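Local atomic coordinates of lysine cyclodeaminase (Streptomyces pristinaespiralis, PDB entry 5YU3), a protein that catalyses the NAD-dependent cyclisation of L-lysine to L-pipecolic acid with loss of ammonia. Residues V15-R20 against A320-G325. Residues are numbered along the deposited sequence; the frame is centred on the assembly and turned at random.
Sequences VAAVGR and AERDLG
R322 reaches A17 and V18 because its CG stands anti to the carbonyl carbon (chi1 -63°) and the chain runs extended from CG to NE, carrying the guanidinium across to the last turn of helix 8-18. On V18 a chi1 of 171° puts CG1 anti to the backbone N and turns CG2 to the arginine. CG2 of V18 lies over one face of the planar group, 4.0 Å from NH1 of R322 and 4.1 Å from its CZ. The methyl of A17 approaches obliquely, with CB 3.8 Å from NE of R322. No hydrogen bond joins the two segments; the contact is van der Waals, small and at the surface, with CA of A17 and CA of R322, the nearest pair of CA atoms, 9.8 Å apart. The charge of R322 has a carboxylate nearby on its own segment, though the salt bridge from NH1 of R322 to OE1 of E321 is long at 3.9 Å. Shortening R322 to an alanine would remove the guanidinium and is likely to expose the methyls of A17 and V18 further, leaving E321 without this distant counter-charge. V18 also packs on L23 and R26 of helix 20-39, while L324 touches D10 and V14 of helix 8-18. Both chain segments are turning: G19, with positive phi, separates helices 8-18 and 20-39, and D323, also with positive phi, follows helix 305-321 and leads toward strand 326-328. The arrangement is thus a peripheral junction between two helix C-termini, one of them closed by a Schellman motif, in this member of the ornithine cyclodeaminase/mu-crystallin family.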
loop_
_atom_site.group_PDB
_atom_site.type_symbol
_atom_site.label_atom_id
_atom_site.label_comp_id
_atom_site.label_asym_id
_atom_site.label_seq_id
_atom_site.Cartn_x
_atom_site.Cartn_y
_atom_site.Cartn_z
ATOM N N VAL A 15 -3.247 24.377 8.465
ATOM C CA VAL A 15 -2.239 24.732 9.459
ATOM C C VAL A 15 -2.143 26.247 9.601
ATOM O O VAL A 15 -1.857 26.751 10.693
ATOM C CB VAL A 15 -0.870 24.098 9.135
ATOM C CG1 VAL A 15 -0.325 24.618 7.835
ATOM C CG2 VAL A 15 0.126 24.361 10.278
ATOM N N ALA A 16 -2.401 26.997 8.528
ATOM C CA ALA A 16 -2.381 28.457 8.644
ATOM C C ALA A 16 -3.512 28.963 9.533
ATOM O O ALA A 16 -3.296 29.848 10.370
ATOM C CB ALA A 16 -2.452 29.109 7.261
ATOM N N ALA A 17 -4.727 28.420 9.366
ATOM C CA ALA A 17 -5.863 28.902 10.148
ATOM C C ALA A 17 -5.741 28.511 11.616
ATOM O O ALA A 17 -6.034 29.313 12.516
ATOM C CB ALA A 17 -7.168 28.353 9.568
ATOM N N VAL A 18 -5.351 27.262 11.868
ATOM C CA VAL A 18 -5.307 26.719 13.220
ATOM C C VAL A 18 -4.032 27.154 13.939
ATOM O O VAL A 18 -4.051 27.398 15.151
ATOM C CB VAL A 18 -5.425 25.184 13.149
ATOM C CG1 VAL A 18 -5.166 24.551 14.499
ATOM C CG2 VAL A 18 -6.825 24.768 12.629
ATOM N N GLY A 19 -2.940 27.291 13.211
ATOM C CA GLY A 19 -1.640 27.631 13.774
ATOM C C GLY A 19 -0.830 26.398 14.116
ATOM O O GLY A 19 -1.359 25.353 14.486
ATOM N N ARG A 20 0.491 26.531 13.979
ATOM C CA ARG A 20 1.383 25.389 14.210
ATOM C C ARG A 20 1.282 24.872 15.639
ATOM O O ARG A 20 1.233 23.656 15.866
ATOM C CB ARG A 20 2.826 25.764 13.904
ATOM C CG ARG A 20 3.095 26.148 12.465
ATOM C CD ARG A 20 4.552 26.562 12.294
ATOM N NE ARG A 20 4.819 27.136 10.973
ATOM C CZ ARG A 20 5.862 27.907 10.701
ATOM N NH1 ARG A 20 6.734 28.186 11.659
ATOM N NH2 ARG A 20 6.025 28.411 9.482
ATOM N N ALA A 320 -13.151 19.363 7.323
ATOM C CA ALA A 320 -14.601 19.235 7.211
ATOM C C ALA A 320 -15.307 20.457 7.788
ATOM O O ALA A 320 -16.278 20.956 7.206
ATOM C CB ALA A 320 -15.075 17.966 7.919
ATOM N N GLU A 321 -14.834 20.928 8.944
ATOM C CA GLU A 321 -15.354 22.137 9.574
ATOM C C GLU A 321 -15.334 23.324 8.618
ATOM O O GLU A 321 -16.254 24.154 8.616
ATOM C CB GLU A 321 -14.498 22.433 10.804
ATOM C CG GLU A 321 -15.109 23.257 11.898
ATOM C CD GLU A 321 -14.047 23.661 12.903
ATOM O OE1 GLU A 321 -13.212 22.795 13.258
ATOM O OE2 GLU A 321 -14.025 24.844 13.309
ATOM N N ARG A 322 -14.282 23.426 7.810
ATOM C CA ARG A 322 -14.055 24.566 6.930
ATOM C C ARG A 322 -14.435 24.287 5.487
ATOM O O ARG A 322 -14.189 25.133 4.620
ATOM C CB ARG A 322 -12.588 24.987 7.005
ATOM C CG ARG A 322 -12.195 25.450 8.392
ATOM C CD ARG A 322 -10.684 25.587 8.559
ATOM N NE ARG A 322 -10.408 26.466 9.695
ATOM C CZ ARG A 322 -10.381 26.059 10.953
ATOM N NH1 ARG A 322 -10.585 24.772 11.245
ATOM N NH2 ARG A 322 -10.145 26.936 11.922
ATOM N N ASP A 323 -15.014 23.120 5.214
ATOM C CA ASP A 323 -15.425 22.730 3.864
ATOM C C ASP A 323 -14.280 22.864 2.860
ATOM O O ASP A 323 -14.458 23.342 1.736
ATOM C CB ASP A 323 -16.653 23.540 3.416
ATOM C CG ASP A 323 -17.367 22.898 2.242
ATOM O OD1 ASP A 323 -17.323 21.651 2.135
ATOM O OD2 ASP A 323 -17.955 23.632 1.419
ATOM N N LEU A 324 -13.083 22.444 3.273
ATOM C CA LEU A 324 -11.903 22.495 2.426
ATOM C C LEU A 324 -11.782 21.228 1.571
ATOM O O LEU A 324 -12.387 20.197 1.856
ATOM C CB LEU A 324 -10.643 22.671 3.278
ATOM C CG LEU A 324 -10.519 24.047 3.950
ATOM C CD1 LEU A 324 -9.400 24.045 4.995
ATOM C CD2 LEU A 324 -10.275 25.127 2.909
ATOM N N GLY A 325 -10.985 21.325 0.511
ATOM C CA GLY A 325 -10.709 20.196 -0.355
ATOM C C GLY A 325 -11.656 20.124 -1.540
ATOM O O GLY A 325 -12.607 20.902 -1.674
#